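Local coordinates for LPXTG cell wall surface protein (Streptococcus gordonii, PDB 7AVH) that forms part of a cell-wall-anchored streptococcal surface adhesin, whose tandem SHIRT repeats probably act as a stalk of variable length that regulates bacterial cell-surface interactions, at residues A[55-58]-A[59-62]. Sequence-based numbering, arbitrary orientation. Where two conformers were deposited one is given.
Sequences WSFK and SYDK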
loop_
_atom_site.group_PDB
_atom_site.type_symbol
_atom_site.label_atom_id
_atom_site.label_comp_id
_atom_site.label_asym_id
_atom_site.label_seq_id
_atom_site.Cartn_x
_atom_site.Cartn_y
_atom_site.Cartn_z
ATOM N N TRP A 55 -12.053 1.822 -0.415
ATOM C CA TRP A 55 -12.935 0.784 -0.897
ATOM C C TRP A 55 -13.836 1.318 -2.027
ATOM O O TRP A 55 -14.394 2.377 -1.844
ATOM C CB TRP A 55 -13.761 0.282 0.266
ATOM C CG TRP A 55 -13.020 -0.469 1.276
ATOM C CD1 TRP A 55 -12.366 0.044 2.385
ATOM C CD2 TRP A 55 -12.768 -1.866 1.258
ATOM N NE1 TRP A 55 -11.776 -1.013 3.049
ATOM C CE2 TRP A 55 -11.994 -2.179 2.391
ATOM C CE3 TRP A 55 -13.124 -2.930 0.387
ATOM C CZ2 TRP A 55 -11.645 -3.490 2.725
ATOM C CZ3 TRP A 55 -12.757 -4.202 0.697
ATOM C CH2 TRP A 55 -12.011 -4.498 1.850
ATOM N N SER A 56 -13.957 0.503 -3.077
ATOM C CA SER A 56 -14.801 0.885 -4.208
ATOM C C SER A 56 -15.756 -0.273 -4.512
ATOM O O SER A 56 -15.349 -1.384 -4.599
ATOM C CB SER A 56 -13.941 1.283 -5.401
ATOM O OG SER A 56 -12.935 2.256 -5.156
ATOM N N PHE A 57 -17.011 0.118 -4.730
ATOM C CA PHE A 57 -18.039 -0.888 -5.061
ATOM C C PHE A 57 -17.805 -1.373 -6.485
ATOM O O PHE A 57 -17.682 -0.543 -7.428
ATOM C CB PHE A 57 -19.423 -0.278 -4.895
ATOM C CG PHE A 57 -20.523 -1.345 -5.078
ATOM C CD1 PHE A 57 -20.618 -2.398 -4.237
ATOM C CD2 PHE A 57 -21.404 -1.241 -6.116
ATOM C CE1 PHE A 57 -21.560 -3.363 -4.353
ATOM C CE2 PHE A 57 -22.414 -2.220 -6.245
ATOM C CZ PHE A 57 -22.472 -3.236 -5.353
ATOM N N LYS A 58 -17.838 -2.693 -6.663
ATOM C CA LYS A 58 -17.679 -3.303 -7.984
ATOM C C LYS A 58 -19.066 -3.530 -8.614
ATOM O O LYS A 58 -19.384 -2.878 -9.578
ATOM C CB LYS A 58 -16.894 -4.601 -7.857
ATOM C CG LYS A 58 -16.529 -5.368 -9.114
ATOM C CD LYS A 58 -15.745 -6.630 -8.782
ATOM C CE LYS A 58 -15.108 -7.162 -10.031
ATOM N NZ LYS A 58 -16.095 -7.116 -11.125
ATOM N N SER A 59 -19.837 -4.464 -8.046
ATOM C CA SER A 59 -21.133 -4.848 -8.622
ATOM C C SER A 59 -21.745 -5.857 -7.711
ATOM O O SER A 59 -21.099 -6.445 -6.821
ATOM C CB SER A 59 -20.958 -5.462 -9.986
ATOM O OG SER A 59 -20.223 -6.677 -9.939
ATOM N N TYR A 60 -23.034 -6.122 -7.988
ATOM C CA TYR A 60 -23.692 -7.315 -7.446
ATOM C C TYR A 60 -23.367 -8.525 -8.356
ATOM O O TYR A 60 -23.096 -8.363 -9.555
ATOM C CB TYR A 60 -25.203 -7.055 -7.347
ATOM C CG TYR A 60 -25.544 -6.047 -6.262
ATOM C CD1 TYR A 60 -25.518 -6.443 -4.939
ATOM C CD2 TYR A 60 -25.833 -4.740 -6.558
ATOM C CE1 TYR A 60 -25.749 -5.544 -3.937
ATOM C CE2 TYR A 60 -26.115 -3.818 -5.557
ATOM C CZ TYR A 60 -26.086 -4.227 -4.230
ATOM O OH TYR A 60 -26.335 -3.339 -3.211
ATOM N N ASP A 61 -23.581 -9.690 -7.778
ATOM C CA ASP A 61 -23.329 -10.955 -8.456
ATOM C C ASP A 61 -24.251 -11.176 -9.662
ATOM O O ASP A 61 -23.898 -11.901 -10.596
ATOM C CB ASP A 61 -23.405 -12.088 -7.432
ATOM C CG ASP A 61 -24.717 -12.323 -6.704
ATOM O OD1 ASP A 61 -25.463 -11.363 -6.443
ATOM O OD2 ASP A 61 -24.892 -13.468 -6.288
ATOM N N LYS A 62 -25.452 -10.640 -9.520
ATOM C CA LYS A 62 -26.557 -10.733 -10.511
ATOM C C LYS A 62 -27.117 -9.315 -10.671
ATOM O O LYS A 62 -27.279 -8.635 -9.641
ATOM C CB LYS A 62 -27.608 -11.707 -9.967
ATOM C CG LYS A 62 -27.182 -13.179 -9.985
ATOM C CD LYS A 62 -28.244 -14.114 -9.487
ATOM C CE LYS A 62 -28.002 -14.492 -8.044
ATOM N NZ LYS A 62 -28.092 -13.324 -7.132
#
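The F57 ring lies over the backbone of S59 and ends against the ring of Y60, at a classic beta bulge near the end of strand 53-60, the second strand of a hairpin in the first of the two tandem SHIRT domains in this chain. K58 and S59 both make backbone hydrogen bonds to T77 on the antiparallel strand 72-94, so two residues here stand opposite one. The extra residue is accommodated at K58, whose psi of -69° turns the chain away from the extended course that S59 then resumes. The result is that F57 and Y60, three positions apart, can meet on the same flank of the strand.

One face of the F57 ring lies against the backbone of S59. With its CG anti to the backbone N (chi1 -174°), the ring is carried forward along the chain, and the amide S59 N sits over the centre of that face, 3.8 Å above the plane. Further out, F57 CE2 rests 3.8 Å from S59 CA, while the leading corner, F57 CZ, comes within 3.6 Å of S59 C. The exposed side chain of K58 packs on E79 of strand 72-94.

Beyond S59, Y60 leans back to receive the phenylalanine, its CG being placed beside its own backbone N. The two rings form a T-shaped pair, with centroids of F57 and Y60 5.2 Å apart and planes turned by 64°; F57 supplies the edge and Y60 the face. Outside this stretch F57 also makes an edge-to-face contact with W78, and Y60 OH forms a weak hydrogen bond to T41 O, while Y60 is further packed by F8 and F74. Within this pair, F57 CZ stands offset toward the rim of the tyrosine ring, 3.7 Å from Y60 CE2.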